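Long-range contact in uroporphyrinogen III synthase (Thermus thermophilus, PDB 1WCW), which probably acts as a uroporphyrinogen-III synthase, the lyase that closes the linear tetrapyrrole hydroxymethylbilane into uroporphyrinogen III on the way to haem: residues R18-F31 and T242-R254. Sequence-based numbering, arbitrary orientation.
Sequences RKEAFKALAEKLGF and TERLGSLLQGFKR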
ATOM      1  N   ARG A  18      -6.730   7.496  -8.219  1.00 19.99           N
ATOM      2  CA  ARG A  18      -7.326   8.820  -8.189  1.00 23.56           C
ATOM      3  C   ARG A  18      -6.622   9.879  -9.063  1.00 17.31           C
ATOM      4  O   ARG A  18      -6.583  11.059  -8.729  1.00 14.16           O
ATOM      5  CB  ARG A  18      -7.359   9.325  -6.728  1.00 19.83           C
ATOM      6  CG  ARG A  18      -8.459   8.624  -5.871  1.00 27.10           C
ATOM      7  CD  ARG A  18      -8.581   9.319  -4.505  1.00 27.49           C
ATOM      8  NE  ARG A  18      -7.341   9.130  -3.752  1.00 34.69           N
ATOM      9  CZ  ARG A  18      -7.083   9.685  -2.567  1.00 36.93           C
ATOM     10  NH1 ARG A  18      -5.924   9.462  -1.953  1.00 41.63           N
ATOM     11  NH2 ARG A  18      -7.984  10.466  -1.987  1.00 36.88           N
ATOM     12  N   LYS A  19      -6.096   9.463 -10.199  1.00 21.23           N
ATOM     13  CA  LYS A  19      -5.425  10.386 -11.138  1.00 17.10           C
ATOM     14  C   LYS A  19      -6.279  11.538 -11.582  1.00 18.91           C
ATOM     15  O   LYS A  19      -5.798  12.664 -11.734  1.00 19.01           O
ATOM     16  CB  LYS A  19      -5.086   9.656 -12.451  1.00 26.70           C
ATOM     17  CG  LYS A  19      -4.078   8.616 -12.310  1.00 23.79           C
ATOM     18  CD  LYS A  19      -3.834   7.928 -13.643  1.00 23.27           C
ATOM     19  CE  LYS A  19      -2.880   6.735 -13.504  1.00 32.97           C
ATOM     20  NZ  LYS A  19      -2.616   6.097 -14.833  1.00 40.29           N
ATOM     21  N   GLU A  20      -7.511  11.270 -11.945  1.00 18.78           N
ATOM     22  CA  GLU A  20      -8.404  12.298 -12.434  1.00 22.04           C
ATOM     23  C   GLU A  20      -8.708  13.342 -11.349  1.00 20.63           C
ATOM     24  O   GLU A  20      -8.774  14.568 -11.611  1.00 20.12           O
ATOM     25  CB  GLU A  20      -9.702  11.623 -12.919  1.00 25.25           C
ATOM     26  CG  GLU A  20     -10.626  12.410 -13.833  1.00 41.51           C
ATOM     27  CD  GLU A  20     -11.787  11.526 -14.442  1.00 44.14           C
ATOM     28  OE1 GLU A  20     -12.670  11.012 -13.688  1.00 42.98           O
ATOM     29  OE2 GLU A  20     -11.818  11.349 -15.687  1.00 48.54           O
ATOM     30  N   ALA A  21      -8.871  12.867 -10.126  1.00 20.77           N
ATOM     31  CA  ALA A  21      -9.164  13.796  -9.055  1.00 20.08           C
ATOM     32  C   ALA A  21      -7.912  14.627  -8.810  1.00 16.29           C
ATOM     33  O   ALA A  21      -8.004  15.828  -8.568  1.00 16.08           O
ATOM     34  CB  ALA A  21      -9.583  13.062  -7.751  1.00 18.15           C
ATOM     35  N   PHE A  22      -6.742  13.964  -8.838  1.00 14.17           N
ATOM     36  CA  PHE A  22      -5.492  14.684  -8.620  1.00 11.96           C
ATOM     37  C   PHE A  22      -5.354  15.813  -9.639  1.00 12.21           C
ATOM     38  O   PHE A  22      -5.045  16.962  -9.302  1.00 12.01           O
ATOM     39  CB  PHE A  22      -4.253  13.773  -8.700  1.00 13.10           C
ATOM     40  CG  PHE A  22      -2.962  14.524  -8.657  1.00 11.52           C
ATOM     41  CD1 PHE A  22      -2.436  14.963  -7.463  1.00 16.31           C
ATOM     42  CD2 PHE A  22      -2.281  14.832  -9.854  1.00 12.98           C
ATOM     43  CE1 PHE A  22      -1.194  15.710  -7.486  1.00 16.76           C
ATOM     44  CE2 PHE A  22      -1.106  15.551  -9.855  1.00 17.71           C
ATOM     45  CZ  PHE A  22      -0.590  15.958  -8.690  1.00 18.18           C
ATOM     46  N   LYS A  23      -5.575  15.510 -10.927  1.00 12.02           N
ATOM     47  CA  LYS A  23      -5.407  16.481 -11.960  1.00 12.00           C
ATOM     48  C   LYS A  23      -6.342  17.652 -11.789  1.00 12.89           C
ATOM     49  O   LYS A  23      -5.931  18.794 -11.921  1.00 13.44           O
ATOM     50  CB  LYS A  23      -5.650  15.790 -13.344  1.00 14.23           C
ATOM     51  CG  LYS A  23      -5.593  16.749 -14.513  1.00 15.90           C
ATOM     52  CD  LYS A  23      -5.841  16.005 -15.843  1.00 17.72           C
ATOM     53  CE  LYS A  23      -5.851  17.032 -17.000  1.00 25.02           C
ATOM     54  NZ  LYS A  23      -7.059  17.884 -17.096  1.00 32.05           N
ATOM     55  N   ALA A  24      -7.607  17.357 -11.546  1.00 15.85           N
ATOM     56  CA  ALA A  24      -8.597  18.405 -11.386  1.00 15.59           C
ATOM     57  C   ALA A  24      -8.297  19.335 -10.223  1.00 17.91           C
ATOM     58  O   ALA A  24      -8.358  20.549 -10.374  1.00 17.96           O
ATOM     59  CB  ALA A  24      -9.993  17.789 -11.219  1.00 21.05           C
ATOM     60  N   LEU A  25      -7.971  18.777  -9.062  1.00 15.03           N
ATOM     61  CA  LEU A  25      -7.699  19.539  -7.892  1.00 16.53           C
ATOM     62  C   LEU A  25      -6.413  20.337  -8.097  1.00 15.91           C
ATOM     63  O   LEU A  25      -6.323  21.537  -7.788  1.00 15.73           O
ATOM     64  CB  LEU A  25      -7.530  18.581  -6.719  1.00 20.83           C
ATOM     65  CG  LEU A  25      -8.143  18.939  -5.368  1.00 37.90           C
ATOM     66  CD1 LEU A  25      -7.758  20.360  -4.966  1.00 37.57           C
ATOM     67  CD2 LEU A  25      -9.632  18.819  -5.522  1.00 34.61           C
ATOM     68  N   ALA A  26      -5.353  19.714  -8.643  1.00 12.75           N
ATOM     69  CA  ALA A  26      -4.139  20.457  -8.867  1.00 11.99           C
ATOM     70  C   ALA A  26      -4.342  21.666  -9.775  1.00 12.70           C
ATOM     71  O   ALA A  26      -3.810  22.753  -9.479  1.00 12.57           O
ATOM     72  CB  ALA A  26      -3.040  19.515  -9.455  1.00 14.19           C
ATOM     73  N   GLU A  27      -5.080  21.497 -10.851  1.00 13.68           N
ATOM     74  CA  GLU A  27      -5.350  22.605 -11.746  1.00 16.21           C
ATOM     75  C   GLU A  27      -6.104  23.711 -11.009  1.00 16.74           C
ATOM     76  O   GLU A  27      -5.793  24.909 -11.207  1.00 18.76           O
ATOM     77  CB  GLU A  27      -6.202  22.132 -12.913  1.00 18.16           C
ATOM     78  CG  GLU A  27      -5.463  21.205 -13.871  1.00 22.68           C
ATOM     79  CD  GLU A  27      -6.354  20.602 -14.962  1.00 31.72           C
ATOM     80  OE1 GLU A  27      -7.547  20.313 -14.690  1.00 37.54           O
ATOM     81  OE2 GLU A  27      -5.856  20.381 -16.098  1.00 32.76           O
ATOM     82  N   LYS A  28      -7.093  23.343 -10.206  1.00 15.70           N
ATOM     83  CA  LYS A  28      -7.873  24.388  -9.449  1.00 16.70           C
ATOM     84  C   LYS A  28      -7.012  25.141  -8.458  1.00 19.46           C
ATOM     85  O   LYS A  28      -7.258  26.340  -8.144  1.00 22.21           O
ATOM     86  CB  LYS A  28      -9.054  23.730  -8.718  1.00 17.78           C
ATOM     87  CG  LYS A  28     -10.131  23.216  -9.635  1.00 22.81           C
ATOM     88  CD  LYS A  28     -11.320  22.665  -8.867  1.00 27.61           C
ATOM     89  CE  LYS A  28     -12.400  22.210  -9.867  1.00 33.16           C
ATOM     90  NZ  LYS A  28     -13.489  21.405  -9.200  1.00 38.27           N
ATOM     91  N   LEU A  29      -5.958  24.521  -7.975  1.00 17.37           N
ATOM     92  CA  LEU A  29      -5.057  25.170  -7.013  1.00 15.72           C
ATOM     93  C   LEU A  29      -3.919  25.911  -7.671  1.00 16.04           C
ATOM     94  O   LEU A  29      -3.054  26.463  -6.999  1.00 21.63           O
ATOM     95  CB  LEU A  29      -4.518  24.098  -6.031  1.00 16.14           C
ATOM     96  CG  LEU A  29      -5.597  23.461  -5.159  1.00 16.35           C
ATOM     97  CD1 LEU A  29      -5.000  22.362  -4.302  1.00 17.98           C
ATOM     98  CD2 LEU A  29      -6.257  24.507  -4.270  1.00 18.53           C
ATOM     99  N   GLY A  30      -3.897  25.912  -8.984  1.00 15.65           N
ATOM    100  CA  GLY A  30      -2.827  26.624  -9.688  1.00 18.02           C
ATOM    101  C   GLY A  30      -1.557  25.860 -10.009  1.00 15.12           C
ATOM    102  O   GLY A  30      -0.555  26.421 -10.447  1.00 19.03           O
ATOM    103  N   PHE A  31      -1.588  24.554  -9.787  1.00 13.95           N
ATOM    104  CA  PHE A  31      -0.425  23.734 -10.147  1.00 12.61           C
ATOM    105  C   PHE A  31      -0.552  23.130 -11.537  1.00 12.93           C
ATOM    106  O   PHE A  31      -1.639  23.057 -12.081  1.00 14.45           O
ATOM    107  CB  PHE A  31      -0.317  22.554  -9.169  1.00 11.99           C
ATOM    108  CG  PHE A  31      -0.018  22.914  -7.713  1.00 13.65           C
ATOM    109  CD1 PHE A  31      -0.955  22.703  -6.703  1.00 18.08           C
ATOM    110  CD2 PHE A  31       1.244  23.361  -7.344  1.00 23.02           C
ATOM    111  CE1 PHE A  31      -0.627  22.924  -5.348  1.00 20.01           C
ATOM    112  CE2 PHE A  31       1.578  23.587  -5.985  1.00 22.08           C
ATOM    113  CZ  PHE A  31       0.612  23.356  -5.008  1.00 18.66           C
ATOM    114  N   THR A 242      -4.311  13.068   6.154  1.00 22.46           N
ATOM    115  CA  THR A 242      -5.757  13.068   5.989  1.00 24.22           C
ATOM    116  C   THR A 242      -6.275  12.209   4.882  1.00 30.67           C
ATOM    117  O   THR A 242      -7.485  11.979   4.798  1.00 33.85           O
ATOM    118  CB  THR A 242      -6.319  14.474   5.643  1.00 27.94           C
ATOM    119  OG1 THR A 242      -6.054  14.781   4.260  1.00 26.01           O
ATOM    120  CG2 THR A 242      -5.777  15.532   6.558  1.00 24.28           C
ATOM    121  N   GLU A 243      -5.406  11.761   3.987  1.00 31.01           N
ATOM    122  CA  GLU A 243      -5.926  10.976   2.876  1.00 33.89           C
ATOM    123  C   GLU A 243      -6.798  11.825   1.885  1.00 32.82           C
ATOM    124  O   GLU A 243      -7.388  11.255   0.944  1.00 36.81           O
ATOM    125  CB  GLU A 243      -6.738   9.773   3.403  1.00 40.14           C
ATOM    126  CG  GLU A 243      -5.955   8.831   4.340  1.00 44.02           C
ATOM    127  CD  GLU A 243      -6.750   7.568   4.737  1.00 50.08           C
ATOM    128  OE1 GLU A 243      -7.829   7.698   5.351  1.00 53.32           O
ATOM    129  OE2 GLU A 243      -6.296   6.432   4.447  1.00 52.30           O
ATOM    130  N   ARG A 244      -6.902  13.157   2.059  1.00 24.04           N
ATOM    131  CA  ARG A 244      -7.669  13.981   1.103  1.00 23.15           C
ATOM    132  C   ARG A 244      -6.647  14.643   0.158  1.00 26.79           C
ATOM    133  O   ARG A 244      -5.697  15.250   0.665  1.00 22.44           O
ATOM    134  CB  ARG A 244      -8.464  15.074   1.823  1.00 22.91           C
ATOM    135  CG  ARG A 244      -9.516  14.493   2.789  1.00 30.08           C
ATOM    136  CD  ARG A 244     -10.590  15.549   3.096  1.00 34.79           C
ATOM    137  NE  ARG A 244     -10.013  16.660   3.860  1.00 28.15           N
ATOM    138  CZ  ARG A 244      -9.600  16.556   5.116  1.00 26.23           C
ATOM    139  NH1 ARG A 244      -9.074  17.602   5.711  1.00 26.81           N
ATOM    140  NH2 ARG A 244      -9.741  15.411   5.766  1.00 34.74           N
ATOM    141  N   LEU A 245      -6.808  14.511  -1.163  1.00 27.36           N
ATOM    142  CA  LEU A 245      -5.841  15.088  -2.110  1.00 25.07           C
ATOM    143  C   LEU A 245      -5.846  16.630  -2.060  1.00 21.39           C
ATOM    144  O   LEU A 245      -4.830  17.310  -2.331  1.00 19.79           O
ATOM    145  CB  LEU A 245      -6.117  14.576  -3.556  1.00 24.67           C
ATOM    146  CG  LEU A 245      -5.683  13.115  -3.773  1.00 25.39           C
ATOM    147  CD1 LEU A 245      -6.065  12.695  -5.147  1.00 25.65           C
ATOM    148  CD2 LEU A 245      -4.175  12.939  -3.569  1.00 27.36           C
ATOM    149  N   GLY A 246      -6.947  17.177  -1.596  1.00 25.45           N
ATOM    150  CA  GLY A 246      -7.054  18.613  -1.478  1.00 22.78           C
ATOM    151  C   GLY A 246      -6.185  19.038  -0.311  1.00 21.79           C
ATOM    152  O   GLY A 246      -5.579  20.130  -0.396  1.00 21.50           O
ATOM    153  N   SER A 247      -6.116  18.224   0.741  1.00 20.76           N
ATOM    154  CA  SER A 247      -5.322  18.575   1.903  1.00 18.96           C
ATOM    155  C   SER A 247      -3.809  18.508   1.579  1.00 19.71           C
ATOM    156  O   SER A 247      -2.986  19.349   2.002  1.00 15.73           O
ATOM    157  CB  SER A 247      -5.666  17.644   3.085  1.00 21.56           C
ATOM    158  OG  SER A 247      -4.843  17.882   4.206  1.00 23.38           O
ATOM    159  N   LEU A 248      -3.448  17.454   0.859  1.00 18.96           N
ATOM    160  CA  LEU A 248      -2.077  17.236   0.486  1.00 15.96           C
ATOM    161  C   LEU A 248      -1.549  18.420  -0.300  1.00 14.53           C
ATOM    162  O   LEU A 248      -0.497  19.027   0.018  1.00 12.87           O
ATOM    163  CB  LEU A 248      -2.060  16.022  -0.399  1.00 18.81           C
ATOM    164  CG  LEU A 248      -0.750  15.816  -1.148  1.00 26.74           C
ATOM    165  CD1 LEU A 248       0.298  15.549  -0.095  1.00 17.86           C
ATOM    166  CD2 LEU A 248      -0.893  14.638  -2.125  1.00 25.45           C
ATOM    167  N   LEU A 249      -2.304  18.748  -1.315  1.00 14.75           N
ATOM    168  CA  LEU A 249      -1.920  19.818  -2.198  1.00 14.22           C
ATOM    169  C   LEU A 249      -1.937  21.180  -1.589  1.00 12.35           C
ATOM    170  O   LEU A 249      -1.013  21.975  -1.785  1.00 12.10           O
ATOM    171  CB  LEU A 249      -2.761  19.837  -3.465  1.00 14.36           C
ATOM    172  CG  LEU A 249      -2.467  18.595  -4.318  1.00 16.64           C
ATOM    173  CD1 LEU A 249      -3.554  18.438  -5.421  1.00 17.44           C
ATOM    174  CD2 LEU A 249      -1.095  18.758  -4.960  1.00 24.07           C
ATOM    175  N   GLN A 250      -2.967  21.446  -0.758  1.00 13.53           N
ATOM    176  CA  GLN A 250      -3.050  22.724  -0.124  1.00 12.31           C
ATOM    177  C   GLN A 250      -2.055  22.886   0.981  1.00 10.14           C
ATOM    178  O   GLN A 250      -1.466  23.967   1.165  1.00 11.42           O
ATOM    179  CB  GLN A 250      -4.457  22.963   0.415  1.00 14.55           C
ATOM    180  CG  GLN A 250      -5.413  22.881  -0.717  1.00 22.06           C
ATOM    181  CD  GLN A 250      -6.765  23.234  -0.252  1.00 26.01           C
ATOM    182  OE1 GLN A 250      -7.040  24.419  -0.023  1.00 25.94           O
ATOM    183  NE2 GLN A 250      -7.626  22.227  -0.077  1.00 26.34           N
ATOM    184  N   GLY A 251      -1.843  21.807   1.700  1.00 11.00           N
ATOM    185  CA  GLY A 251      -0.845  21.840   2.763  1.00 11.38           C
ATOM    186  C   GLY A 251       0.553  22.066   2.164  1.00 11.22           C
ATOM    187  O   GLY A 251       1.372  22.860   2.674  1.00 10.53           O
ATOM    188  N   PHE A 252       0.833  21.369   1.038  1.00 10.87           N
ATOM    189  CA  PHE A 252       2.079  21.624   0.345  1.00 11.41           C
ATOM    190  C   PHE A 252       2.225  23.076  -0.126  1.00  8.47           C
ATOM    191  O   PHE A 252       3.247  23.673   0.057  1.00 10.86           O
ATOM    192  CB  PHE A 252       2.190  20.664  -0.847  1.00 11.03           C
ATOM    193  CG  PHE A 252       3.346  20.979  -1.775  1.00 10.38           C
ATOM    194  CD1 PHE A 252       4.649  21.017  -1.299  1.00 10.44           C
ATOM    195  CD2 PHE A 252       3.119  21.213  -3.110  1.00 11.53           C
ATOM    196  CE1 PHE A 252       5.689  21.271  -2.157  1.00 13.67           C
ATOM    197  CE2 PHE A 252       4.201  21.476  -4.004  1.00 14.24           C
ATOM    198  CZ  PHE A 252       5.474  21.493  -3.516  1.00 14.87           C
ATOM    199  N   LYS A 253       1.188  23.606  -0.727  1.00  9.91           N
ATOM    200  CA  LYS A 253       1.219  25.000  -1.210  1.00 11.08           C
ATOM    201  C   LYS A 253       1.548  25.978  -0.071  1.00 11.26           C
ATOM    202  O   LYS A 253       2.440  26.855  -0.246  1.00 11.62           O
ATOM    203  CB  LYS A 253      -0.162  25.271  -1.786  1.00 12.41           C
ATOM    204  CG  LYS A 253      -0.287  26.594  -2.502  1.00 17.90           C
ATOM    205  CD  LYS A 253      -1.693  26.602  -3.174  1.00 20.09           C
ATOM    206  CE  LYS A 253      -1.953  27.918  -3.823  1.00 25.71           C
ATOM    207  NZ  LYS A 253      -1.412  27.895  -5.200  1.00 27.88           N
ATOM    208  N   ARG A 254       0.924  25.792   1.073  1.00 10.12           N
ATOM    209  CA  ARG A 254       1.204  26.675   2.189  1.00  9.25           C
ATOM    210  C   ARG A 254       2.630  26.490   2.709  1.00 12.37           C
ATOM    211  O   ARG A 254       3.333  27.445   2.998  1.00 14.95           O
ATOM    212  CB  ARG A 254       0.161  26.420   3.266  1.00 11.02           C
ATOM    213  CG  ARG A 254       0.361  27.327   4.470  1.00 11.07           C
ATOM    214  CD  ARG A 254      -0.786  27.075   5.420  1.00 12.51           C
ATOM    215  NE  ARG A 254      -0.705  27.916   6.622  1.00 16.90           N
ATOM    216  CZ  ARG A 254      -1.106  29.179   6.668  1.00 16.72           C
ATOM    217  NH1 ARG A 254      -0.987  29.856   7.841  1.00 19.47           N
ATOM    218  NH2 ARG A 254      -1.633  29.752   5.606  1.00 16.82           N
TER
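Lys253 NZ donates to Leu29 O at 2.8 Å and meets the carbonyl almost head-on, with a C=O...N angle of 171°. The lysine chain is straight until its last torsion, where a bend (chi4 87°) turns the ammonium onto that oxygen. Leu29 O sits at the C-terminal end of helix 19-28, where Gly30 completes a Schellman motif, so the positive charge probably suits the helix dipole. At the far end of the contact Arg18 NH2 donates to Glu243 O at 3.1 Å. The bond is nearly straight (166°), with the oxygen at the guanidinium edge, close to its plane. Leu245 CG lies over the centre of one guanidinium face. Without the guanidinium, as with an alanine here, Glu243 O is likely to lose this donor and Leu245 the flat group over its CG.

Between the two bonds the contact is mainly apolar. Leu245 CD1 packs on Phe22 CB and on the CB of Arg18. Leu25 CD1 rests 4.0 Å from Gly246 CA. Leu249 CD1 reaches Ala26 CB at 4.2 Å, while its CD2 touches Phe22 CE1. Leu29 CD1 presses on Leu249 CB at 3.5 Å, a tight fit, and also meets Gln250 CG. Phe31 CZ reaches Phe252 CD2 at 3.8 Å; the rings lie almost parallel but are so far offset that they make little face-to-face contact.

The helices run in the same general direction on one side of the five-stranded parallel sheet. Phe22 stacks on Tyr13 of strand 10-13, and Phe252 touches Leu219 of strand 217-221. The chemistry is thus an apolar seam, with the phenylalanines and Leu245 against the sheet and Leu25 and Leu29 along the more open side. A basic side chain bound to a backbone carbonyl closes each end, joining the first and last helices of this α/β domain.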